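Local structure of CRISPR-associated protein, Cse1 family (Acidimicrobium ferrooxidans, 4H3T) at residues M8-L12 / S13-W17; S156-E159 / A160-L164; E340-G344 / V345-V349. The protein probably serves as the large subunit of a type I-E CRISPR Cascade complex, helping it recognise foreign DNA during CRISPR interference. The protein carries 1 engineered substitution. All blocks are in the same frame, centred on the assembly; numbering follows the deposited sequence.

Contact 1 of 3, residues M8-L12 / S13-W17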
HETATM    1  N   MSE A   8      27.570 -22.501   7.291  1.00 50.62           N
HETATM    2  CA  MSE A   8      26.390 -22.114   6.540  1.00 45.40           C
HETATM    3  C   MSE A   8      26.430 -20.596   6.225  1.00 51.71           C
HETATM    4  O   MSE A   8      26.645 -19.781   7.115  1.00 51.06           O
HETATM    5  CB  MSE A   8      25.121 -22.440   7.343  1.00 44.59           C
HETATM    6  CG  MSE A   8      24.982 -23.931   7.582  1.00 49.56           C
HETATM    7 SE   MSE A   8      23.426 -24.267   8.631  0.70 50.39          SE
HETATM    8  CE  MSE A   8      24.116 -23.812  10.339  1.00 51.40           C
ATOM      9  N   HIS A   9      26.283 -20.267   4.950  1.00 49.22           N
ATOM     10  CA  HIS A   9      26.274 -18.929   4.408  1.00 48.38           C
ATOM     11  C   HIS A   9      25.188 -18.786   3.358  1.00 50.41           C
ATOM     12  O   HIS A   9      24.863 -19.763   2.677  1.00 49.51           O
ATOM     13  CB  HIS A   9      27.633 -18.614   3.764  1.00 50.96           C
ATOM     14  CG  HIS A   9      28.755 -18.595   4.751  1.00 57.02           C
ATOM     15  ND1 HIS A   9      28.764 -17.711   5.825  1.00 59.60           N
ATOM     16  CD2 HIS A   9      29.843 -19.393   4.839  1.00 59.92           C
ATOM     17  CE1 HIS A   9      29.876 -17.969   6.496  1.00 60.73           C
ATOM     18  NE2 HIS A   9      30.538 -18.992   5.965  1.00 60.79           N
ATOM     19  N   PHE A  10      24.627 -17.572   3.238  1.00 46.09           N
ATOM     20  CA  PHE A  10      23.647 -17.225   2.183  1.00 44.62           C
ATOM     21  C   PHE A  10      23.762 -15.727   1.949  1.00 44.45           C
ATOM     22  O   PHE A  10      23.166 -14.901   2.654  1.00 43.58           O
ATOM     23  CB  PHE A  10      22.222 -17.696   2.527  1.00 44.31           C
ATOM     24  CG  PHE A  10      21.246 -17.583   1.384  1.00 45.33           C
ATOM     25  CD1 PHE A  10      21.228 -18.536   0.363  1.00 46.83           C
ATOM     26  CD2 PHE A  10      20.377 -16.498   1.289  1.00 45.65           C
ATOM     27  CE1 PHE A  10      20.309 -18.435  -0.677  1.00 44.90           C
ATOM     28  CE2 PHE A  10      19.452 -16.410   0.252  1.00 47.53           C
ATOM     29  CZ  PHE A  10      19.455 -17.350  -0.744  1.00 46.23           C
ATOM     30  N   ASP A  11      24.608 -15.386   0.990  1.00 42.90           N
ATOM     31  CA  ASP A  11      24.946 -14.004   0.658  1.00 43.36           C
ATOM     32  C   ASP A  11      23.829 -13.428  -0.223  1.00 45.13           C
ATOM     33  O   ASP A  11      23.709 -13.765  -1.402  1.00 42.61           O
ATOM     34  CB  ASP A  11      26.343 -13.941  -0.022  1.00 46.64           C
ATOM     35  CG  ASP A  11      26.847 -12.545  -0.425  1.00 51.05           C
ATOM     36  OD1 ASP A  11      26.072 -11.601  -0.388  1.00 49.09           O
ATOM     37  OD2 ASP A  11      27.989 -12.431  -0.813  1.00 56.13           O
ATOM     38  N   LEU A  12      23.078 -12.505   0.346  1.00 41.59           N
ATOM     39  CA  LEU A  12      21.927 -11.871  -0.312  1.00 41.21           C
ATOM     40  C   LEU A  12      22.335 -10.968  -1.463  1.00 44.52           C
ATOM     41  O   LEU A  12      21.495 -10.608  -2.304  1.00 43.80           O
ATOM     42  CB  LEU A  12      21.106 -11.090   0.726  1.00 37.83           C
ATOM     43  CG  LEU A  12      20.498 -11.884   1.885  1.00 42.77           C
ATOM     44  CD1 LEU A  12      19.827 -10.928   2.861  1.00 43.49           C
ATOM     45  CD2 LEU A  12      19.546 -12.939   1.386  1.00 40.20           C
ATOM     46  N   SER A  13      23.592 -10.578  -1.529  1.00 44.42           N
ATOM     47  CA  SER A  13      24.037  -9.805  -2.689  1.00 43.76           C
ATOM     48  C   SER A  13      24.290 -10.690  -3.921  1.00 49.26           C
ATOM     49  O   SER A  13      24.333 -10.153  -5.015  1.00 47.50           O
ATOM     50  CB  SER A  13      25.305  -9.015  -2.378  1.00 47.58           C
ATOM     51  OG  SER A  13      26.475  -9.822  -2.360  1.00 46.50           O
ATOM     52  N   SER A  14      24.541 -12.021  -3.758  1.00 46.81           N
ATOM     53  CA  SER A  14      24.905 -12.875  -4.888  1.00 46.77           C
ATOM     54  C   SER A  14      24.039 -14.136  -5.049  1.00 52.50           C
ATOM     55  O   SER A  14      24.073 -14.744  -6.109  1.00 53.92           O
ATOM     56  CB  SER A  14      26.383 -13.276  -4.786  1.00 51.25           C
ATOM     57  OG  SER A  14      26.648 -13.837  -3.508  1.00 56.03           O
ATOM     58  N   GLU A  15      23.208 -14.472  -4.085  1.00 48.57           N
ATOM     59  CA  GLU A  15      22.281 -15.625  -4.184  1.00 49.59           C
ATOM     60  C   GLU A  15      20.914 -15.181  -4.617  1.00 48.83           C
ATOM     61  O   GLU A  15      20.478 -14.109  -4.202  1.00 44.69           O
ATOM     62  CB  GLU A  15      22.100 -16.318  -2.817  1.00 50.62           C
ATOM     63  CG  GLU A  15      23.391 -16.821  -2.256  1.00 55.80           C
ATOM     64  CD  GLU A  15      23.834 -18.188  -2.705  1.00 78.84           C
ATOM     65  OE1 GLU A  15      23.409 -18.666  -3.784  1.00 73.05           O
ATOM     66  OE2 GLU A  15      24.620 -18.790  -1.947  1.00 87.73           O
ATOM     67  N   PRO A  16      20.169 -16.045  -5.316  1.00 48.07           N
ATOM     68  CA  PRO A  16      18.821 -15.629  -5.788  1.00 47.52           C
ATOM     69  C   PRO A  16      17.756 -15.658  -4.685  1.00 48.28           C
ATOM     70  O   PRO A  16      17.614 -16.648  -3.996  1.00 44.59           O
ATOM     71  CB  PRO A  16      18.510 -16.624  -6.923  1.00 50.47           C
ATOM     72  CG  PRO A  16      19.397 -17.813  -6.698  1.00 56.30           C
ATOM     73  CD  PRO A  16      20.593 -17.349  -5.893  1.00 51.88           C
ATOM     74  N   TRP A  17      17.048 -14.534  -4.461  1.00 40.98           N
ATOM     75  CA  TRP A  17      15.967 -14.540  -3.494  1.00 38.28           C
ATOM     76  C   TRP A  17      14.841 -13.528  -3.764  1.00 42.26           C
ATOM     77  O   TRP A  17      13.856 -13.562  -3.041  1.00 40.16           O
ATOM     78  CB  TRP A  17      16.509 -14.312  -2.053  1.00 37.34           C
ATOM     79  CG  TRP A  17      17.169 -13.003  -1.821  1.00 38.03           C
ATOM     80  CD1 TRP A  17      18.384 -12.598  -2.289  1.00 41.15           C
ATOM     81  CD2 TRP A  17      16.644 -11.916  -1.059  1.00 36.93           C
ATOM     82  NE1 TRP A  17      18.640 -11.317  -1.894  1.00 40.27           N
ATOM     83  CE2 TRP A  17      17.615 -10.884  -1.085  1.00 39.96           C
ATOM     84  CE3 TRP A  17      15.505 -11.754  -0.249  1.00 38.47           C
ATOM     85  CZ2 TRP A  17      17.470  -9.694  -0.349  1.00 39.02           C
ATOM     86  CZ3 TRP A  17      15.373 -10.592   0.496  1.00 38.86           C
ATOM     87  CH2 TRP A  17      16.357  -9.576   0.453  1.00 38.47           C
TER
HETATM   88  O   HOH W   1      23.914 -20.974   0.354  1.00 62.88           O
HETATM   89  O   HOH W   2      26.133 -17.412  -0.398  1.00 56.25           O
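D11 folds back onto S13 in an Asx turn and onto S14 in a type I beta turn, which together form an Asx motif in the loop leading into strand 18-22. With CG set anti to the backbone N (chi1 -180°), the D11 carboxylate lies beside its own carbonyl carbon and faces the oncoming chain. OD1 of D11 is held twice by one residue: S13 N arrives on its anti side at 2.9 Å and S13 OG donates to D11 OD1 from the syn side at 2.7 Å, both from the same face and some 30° out of the carboxylate plane. The other oxygen, OD2, is taken by R99 in a salt bridge. D11 O is doubly occupied as well: E15 N reaches it at 2.8 Å almost in line with the C=O bond, while S14 N comes to D11 O from above the carbonyl plane at 3.0 Å.

The next carbonyl is satisfied by a side chain. W17 NE1 meets L12 O at 3.0 Å on a lone pair, with the oxygen close to the indole plane, and L12 CD2 sits over a face of the same ring, 3.7 Å from the centroid of the five-membered part of W17. E15 lies across F10, its CB over one face of the phenyl ring and its carboxylate tilted only 9° from the ring plane. Two waters donate to E15 OE2. One also donates to H9 O; the other accepts from D11 N at 2.9 Å and gives its proton to E15 OE2 at 2.6 Å.

Contact 2 of 3, residues S156-E159 / A160-L164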
ATOM      1  N   SER A 156      13.110 -22.156   3.091  1.00 38.53           N
ATOM      2  CA  SER A 156      14.386 -22.050   2.412  1.00 37.83           C
ATOM      3  C   SER A 156      15.066 -20.750   2.875  1.00 41.39           C
ATOM      4  O   SER A 156      14.392 -19.807   3.361  1.00 37.39           O
ATOM      5  CB  SER A 156      14.180 -21.986   0.882  1.00 41.47           C
ATOM      6  OG  SER A 156      13.520 -20.767   0.592  1.00 40.68           O
ATOM      7  N   PRO A 157      16.390 -20.615   2.691  1.00 39.86           N
ATOM      8  CA  PRO A 157      17.048 -19.306   2.995  1.00 39.15           C
ATOM      9  C   PRO A 157      16.388 -18.103   2.264  1.00 41.07           C
ATOM     10  O   PRO A 157      16.141 -17.085   2.888  1.00 38.16           O
ATOM     11  CB  PRO A 157      18.511 -19.545   2.577  1.00 41.17           C
ATOM     12  CG  PRO A 157      18.701 -21.037   2.750  1.00 44.74           C
ATOM     13  CD  PRO A 157      17.373 -21.617   2.235  1.00 42.64           C
ATOM     14  N   ALA A 158      16.049 -18.226   0.977  1.00 38.04           N
ATOM     15  CA  ALA A 158      15.402 -17.139   0.212  1.00 36.34           C
ATOM     16  C   ALA A 158      14.036 -16.758   0.819  1.00 38.16           C
ATOM     17  O   ALA A 158      13.757 -15.564   0.931  1.00 37.77           O
ATOM     18  CB  ALA A 158      15.217 -17.557  -1.243  1.00 37.12           C
ATOM     19  N   GLU A 159      13.193 -17.756   1.208  1.00 37.66           N
ATOM     20  CA  GLU A 159      11.888 -17.467   1.821  1.00 38.23           C
ATOM     21  C   GLU A 159      12.074 -16.759   3.133  1.00 40.96           C
ATOM     22  O   GLU A 159      11.357 -15.804   3.450  1.00 37.62           O
ATOM     23  CB  GLU A 159      11.044 -18.728   2.090  1.00 40.18           C
ATOM     24  CG  GLU A 159      10.559 -19.445   0.833  1.00 50.33           C
ATOM     25  CD  GLU A 159      10.080 -20.885   0.993  1.00 57.87           C
ATOM     26  OE1 GLU A 159      10.570 -21.630   1.872  1.00 48.78           O
ATOM     27  OE2 GLU A 159       9.277 -21.303   0.139  1.00 62.31           O
ATOM     28  N   ALA A 160      13.045 -17.234   3.924  1.00 38.51           N
ATOM     29  CA  ALA A 160      13.258 -16.660   5.251  1.00 37.44           C
ATOM     30  C   ALA A 160      13.730 -15.220   5.126  1.00 39.39           C
ATOM     31  O   ALA A 160      13.286 -14.372   5.879  1.00 36.71           O
ATOM     32  CB  ALA A 160      14.255 -17.468   6.069  1.00 37.58           C
ATOM     33  N   ALA A 161      14.608 -14.957   4.177  1.00 37.95           N
ATOM     34  CA  ALA A 161      15.115 -13.575   3.950  1.00 38.48           C
ATOM     35  C   ALA A 161      13.974 -12.622   3.573  1.00 39.47           C
ATOM     36  O   ALA A 161      13.924 -11.500   4.085  1.00 36.49           O
ATOM     37  CB  ALA A 161      16.174 -13.566   2.879  1.00 38.56           C
ATOM     38  N   ARG A 162      13.077 -13.047   2.659  1.00 36.33           N
ATOM     39  CA  ARG A 162      11.957 -12.204   2.255  1.00 35.59           C
ATOM     40  C   ARG A 162      11.048 -11.906   3.445  1.00 37.77           C
ATOM     41  O   ARG A 162      10.706 -10.744   3.680  1.00 34.58           O
ATOM     42  CB  ARG A 162      11.142 -12.859   1.163  1.00 36.13           C
ATOM     43  CG  ARG A 162      11.839 -12.871  -0.162  1.00 36.62           C
ATOM     44  CD  ARG A 162      10.934 -13.312  -1.282  1.00 37.98           C
ATOM     45  NE  ARG A 162      10.400 -14.659  -1.152  1.00 36.58           N
ATOM     46  CZ  ARG A 162      10.866 -15.749  -1.738  1.00 44.48           C
ATOM     47  NH1 ARG A 162      12.005 -15.717  -2.412  1.00 37.78           N
ATOM     48  NH2 ARG A 162      10.242 -16.909  -1.581  1.00 41.16           N
ATOM     49  N   TRP A 163      10.701 -12.941   4.231  1.00 34.96           N
ATOM     50  CA  TRP A 163       9.834 -12.725   5.368  1.00 35.73           C
ATOM     51  C   TRP A 163      10.481 -11.941   6.504  1.00 39.14           C
ATOM     52  O   TRP A 163       9.765 -11.261   7.267  1.00 37.21           O
ATOM     53  CB  TRP A 163       9.268 -13.997   5.891  1.00 36.89           C
ATOM     54  CG  TRP A 163       8.271 -14.592   4.954  1.00 39.59           C
ATOM     55  CD1 TRP A 163       8.366 -15.794   4.315  1.00 43.27           C
ATOM     56  CD2 TRP A 163       6.997 -14.061   4.618  1.00 40.39           C
ATOM     57  NE1 TRP A 163       7.219 -16.031   3.590  1.00 43.77           N
ATOM     58  CE2 TRP A 163       6.415 -14.941   3.669  1.00 45.26           C
ATOM     59  CE3 TRP A 163       6.351 -12.836   4.878  1.00 42.06           C
ATOM     60  CZ2 TRP A 163       5.152 -14.718   3.125  1.00 44.94           C
ATOM     61  CZ3 TRP A 163       5.111 -12.618   4.328  1.00 43.74           C
ATOM     62  CH2 TRP A 163       4.546 -13.535   3.425  1.00 44.92           C
ATOM     63  N   LEU A 164      11.802 -12.029   6.616  1.00 36.11           N
ATOM     64  CA  LEU A 164      12.569 -11.276   7.593  1.00 36.23           C
ATOM     65  C   LEU A 164      12.457  -9.764   7.324  1.00 39.51           C
ATOM     66  O   LEU A 164      12.181  -9.008   8.228  1.00 37.44           O
ATOM     67  CB  LEU A 164      14.018 -11.743   7.540  1.00 37.32           C
ATOM     68  CG  LEU A 164      15.052 -11.041   8.350  1.00 41.39           C
ATOM     69  CD1 LEU A 164      14.724 -11.131   9.837  1.00 40.35           C
ATOM     70  CD2 LEU A 164      16.417 -11.656   8.076  1.00 44.48           C
TER
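R162 lays its guanidinium back along the preceding turn of helix 157-170, so that A158 O and E159 CA lie over the same face of the flat group. A bend at chi3 (-61°) turns the chain toward the N-terminal end of the helix. NH2 of R162 comes within 3.5 Å of E159 CG, and NH1 of R162 stands 3.9 Å from A158 CB. The E159 carboxylate is turned nearly perpendicular to the guanidinium, and with E159 OE2 4.8 Å from R162 NH2 the opposite charges are near without pairing. NH1 is engaged outside the helix instead, by W17 O in a hydrogen bond and by E29 in a salt bridge. With an alanine here, the W17 carbonyl and the E29 carboxylate would probably lose this donor, and the A158-E159 backbone would lose the flat group lying over it.

Beneath these side chains runs the regular i to i+4 ladder. R162 N binds A158 O at 3.1 Å, and W163 N binds E159 O at 3.0 Å. E159 O is approached by the tryptophan ring too, with W163 CD1 3.1 Å away. Two residues earlier in each case, A160 N and A161 N bond to S156 O and P157 O.

The E159 carboxylate is engaged at the start of the helix, consistent with its not pairing with R162. CG of E159 lies anti to its own carbonyl carbon (chi1 -67°), and the extended chain carries OE1 back to accept from S156 N at 2.9 Å in an almost straight bond (172°). In return, E159 N donates to S156 OG at 3.1 Å. These reciprocal bonds, from serine at the N-cap and glutamate three residues on, form a classic capping box.

Contact 3 of 3, residues E340-G344 / V345-V349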
ATOM      1  N   GLU A 340      -5.367  17.899   4.222  1.00 54.58           N
ATOM      2  CA  GLU A 340      -4.737  16.707   3.665  1.00 51.16           C
ATOM      3  C   GLU A 340      -3.494  17.071   2.884  1.00 53.76           C
ATOM      4  O   GLU A 340      -3.490  18.081   2.197  1.00 54.73           O
ATOM      5  CB  GLU A 340      -5.701  16.008   2.731  1.00 51.76           C
ATOM      6  CG  GLU A 340      -6.961  15.387   3.343  1.00 55.57           C
ATOM      7  CD  GLU A 340      -7.814  14.690   2.291  1.00 72.05           C
ATOM      8  OE1 GLU A 340      -7.958  15.240   1.172  1.00 69.73           O
ATOM      9  OE2 GLU A 340      -8.385  13.620   2.601  1.00 70.25           O
ATOM     10  N   GLN A 341      -2.492  16.217   2.888  1.00 47.07           N
ATOM     11  CA  GLN A 341      -1.236  16.463   2.178  1.00 46.73           C
ATOM     12  C   GLN A 341      -0.836  15.152   1.509  1.00 47.62           C
ATOM     13  O   GLN A 341      -0.658  14.119   2.189  1.00 44.19           O
ATOM     14  CB  GLN A 341      -0.273  16.980   3.281  1.00 48.49           C
ATOM     15  CG  GLN A 341       1.250  17.072   3.152  1.00 70.55           C
ATOM     16  CD  GLN A 341       1.903  16.841   4.568  1.00 81.97           C
ATOM     17  OE1 GLN A 341       1.280  17.000   5.706  1.00 67.57           O
ATOM     18  NE2 GLN A 341       3.137  16.367   4.542  1.00 68.85           N
ATOM     19  N   ARG A 342      -0.720  15.161   0.185  1.00 45.22           N
ATOM     20  CA  ARG A 342      -0.395  13.959  -0.563  1.00 46.85           C
ATOM     21  C   ARG A 342       1.038  13.430  -0.230  1.00 47.91           C
ATOM     22  O   ARG A 342       1.882  14.136   0.339  1.00 46.01           O
ATOM     23  CB  ARG A 342      -0.560  14.170  -2.096  1.00 48.25           C
ATOM     24  CG  ARG A 342       0.511  15.024  -2.734  1.00 47.31           C
ATOM     25  CD  ARG A 342       0.272  15.328  -4.219  1.00 43.73           C
ATOM     26  NE  ARG A 342      -1.110  15.698  -4.519  1.00 48.04           N
ATOM     27  CZ  ARG A 342      -1.630  15.830  -5.727  1.00 53.61           C
ATOM     28  NH1 ARG A 342      -0.858  15.736  -6.805  1.00 48.69           N
ATOM     29  NH2 ARG A 342      -2.909  16.117  -5.871  1.00 48.14           N
ATOM     30  N   ALA A 343       1.235  12.139  -0.502  1.00 42.39           N
ATOM     31  CA  ALA A 343       2.535  11.465  -0.380  1.00 40.83           C
ATOM     32  C   ALA A 343       3.574  12.249  -1.151  1.00 43.48           C
ATOM     33  O   ALA A 343       3.322  12.683  -2.272  1.00 41.70           O
ATOM     34  CB  ALA A 343       2.458  10.052  -0.895  1.00 42.15           C
ATOM     35  N   GLY A 344       4.741  12.466  -0.543  1.00 41.66           N
ATOM     36  CA  GLY A 344       5.767  13.297  -1.181  1.00 43.32           C
ATOM     37  C   GLY A 344       6.210  12.752  -2.526  1.00 43.49           C
ATOM     38  O   GLY A 344       6.571  13.496  -3.421  1.00 44.41           O
ATOM     39  N   VAL A 345       6.113  11.430  -2.705  1.00 41.01           N
ATOM     40  CA  VAL A 345       6.490  10.779  -3.989  1.00 39.21           C
ATOM     41  C   VAL A 345       5.555  11.229  -5.118  1.00 44.08           C
ATOM     42  O   VAL A 345       5.991  11.388  -6.270  1.00 43.30           O
ATOM     43  CB  VAL A 345       6.574   9.224  -3.874  1.00 39.66           C
ATOM     44  CG1 VAL A 345       5.221   8.540  -3.787  1.00 39.88           C
ATOM     45  CG2 VAL A 345       7.369   8.682  -5.039  1.00 39.74           C
ATOM     46  N   LEU A 346       4.270  11.491  -4.782  1.00 39.92           N
ATOM     47  CA  LEU A 346       3.344  11.953  -5.791  1.00 41.79           C
ATOM     48  C   LEU A 346       3.637  13.409  -6.202  1.00 46.44           C
ATOM     49  O   LEU A 346       3.487  13.751  -7.380  1.00 47.54           O
ATOM     50  CB  LEU A 346       1.910  11.776  -5.274  1.00 41.93           C
ATOM     51  CG  LEU A 346       1.490  10.287  -5.027  1.00 44.43           C
ATOM     52  CD1 LEU A 346       0.002  10.247  -4.626  1.00 46.65           C
ATOM     53  CD2 LEU A 346       1.736   9.424  -6.211  1.00 44.79           C
ATOM     54  N   SER A 347       4.024  14.255  -5.245  1.00 44.40           N
ATOM     55  CA  SER A 347       4.444  15.643  -5.521  1.00 45.95           C
ATOM     56  C   SER A 347       5.702  15.615  -6.356  1.00 49.66           C
ATOM     57  O   SER A 347       5.828  16.391  -7.264  1.00 47.33           O
ATOM     58  CB  SER A 347       4.729  16.375  -4.222  1.00 48.75           C
ATOM     59  OG  SER A 347       3.619  16.450  -3.354  1.00 52.59           O
ATOM     60  N   PHE A 348       6.618  14.643  -6.113  1.00 43.71           N
ATOM     61  CA  PHE A 348       7.783  14.561  -6.974  1.00 44.25           C
ATOM     62  C   PHE A 348       7.374  14.190  -8.423  1.00 49.36           C
ATOM     63  O   PHE A 348       7.754  14.868  -9.373  1.00 45.41           O
ATOM     64  CB  PHE A 348       8.774  13.520  -6.432  1.00 44.57           C
ATOM     65  CG  PHE A 348       9.924  13.303  -7.356  1.00 45.52           C
ATOM     66  CD1 PHE A 348      10.749  14.362  -7.721  1.00 47.79           C
ATOM     67  CD2 PHE A 348      10.195  12.042  -7.875  1.00 44.37           C
ATOM     68  CE1 PHE A 348      11.842  14.162  -8.554  1.00 50.13           C
ATOM     69  CE2 PHE A 348      11.251  11.852  -8.769  1.00 47.72           C
ATOM     70  CZ  PHE A 348      12.078  12.915  -9.092  1.00 48.31           C
ATOM     71  N   VAL A 349       6.588  13.100  -8.574  1.00 45.58           N
ATOM     72  CA  VAL A 349       6.176  12.579  -9.895  1.00 46.65           C
ATOM     73  C   VAL A 349       5.349  13.659 -10.695  1.00 51.25           C
ATOM     74  O   VAL A 349       5.376  13.677 -11.928  1.00 49.14           O
ATOM     75  CB  VAL A 349       5.387  11.227  -9.773  1.00 51.84           C
ATOM     76  CG1 VAL A 349       4.775  10.798 -11.119  1.00 53.79           C
ATOM     77  CG2 VAL A 349       6.315  10.136  -9.297  1.00 51.94           C
TER
HETATM   78  O   HOH W   3       3.503  16.034  -0.618  1.00 45.71           O
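The flat guanidinium of R342, whose aliphatic stem touches S347, and the ring of F348 both find their partners beyond the two segments. NH1 of R342 reaches E350 in a salt bridge and the carbonyl of L391, and NH2 binds the carbonyl of L334. The F348 ring likewise leads off from segment 340-344, into edge-to-face packing with W77 and Y223. Between the segments the contact is therefore made by stems and backbone. CG of R342 lies between its backbone N and carbonyl carbon (chi1 73°), which brings it alongside the first helical turn, 3.5 Å from S347 OG. On the same stem, R342 CD stands 4.1 Å from L346 CB.

Water 3 joins R342 and S347 a second time, donating to R342 O at 2.7 Å and sharing a hydrogen bond of 2.8 Å with S347 OG. On another side of the turn, A343 CB packs loosely against V345 CG1 and L346 CG, each 4.3 Å away; A343 also meets V203, and V345 meets P205, both from strand 202-206.

The backbone bonds begin at A343. Its carbonyl oxygen, A343 O, takes L346 N at 2.9 Å from above the carbonyl plane, a bent i to i+3 bond, and receives only a weak one from S347 N. The regular i to i+4 pattern is established with F348 N to G344 O at 2.9 Å.

The arrangement is a short connection from strand 340-341, an outermost strand of a three-stranded antiparallel sheet, into helix 344-350, with A343 at the N-cap.

Contacts 1 and 2 are neighbours, their centres about 10 Å apart. The loop of contact 1 lies along the start of helix 157-170: besides the hydrogen bond from R162 NH1 to W17 O (2.9 Å), F10 CG packs 3.6 Å from P157 CB, W17 CB lies 3.6 Å from A158 CB, and W17 CE3 rests 3.7 Å from A161 CB. The loop before strand 18-22 therefore packs on the first turns of the helix that the capping box begins. Contact 3 is separate, its centre about 35 Å from that of contact 1 and 32 Å from that of contact 2, and nearest atoms are about 21 Å away in both cases. Contacts 2 and 3 flank the chain's centre on opposite sides.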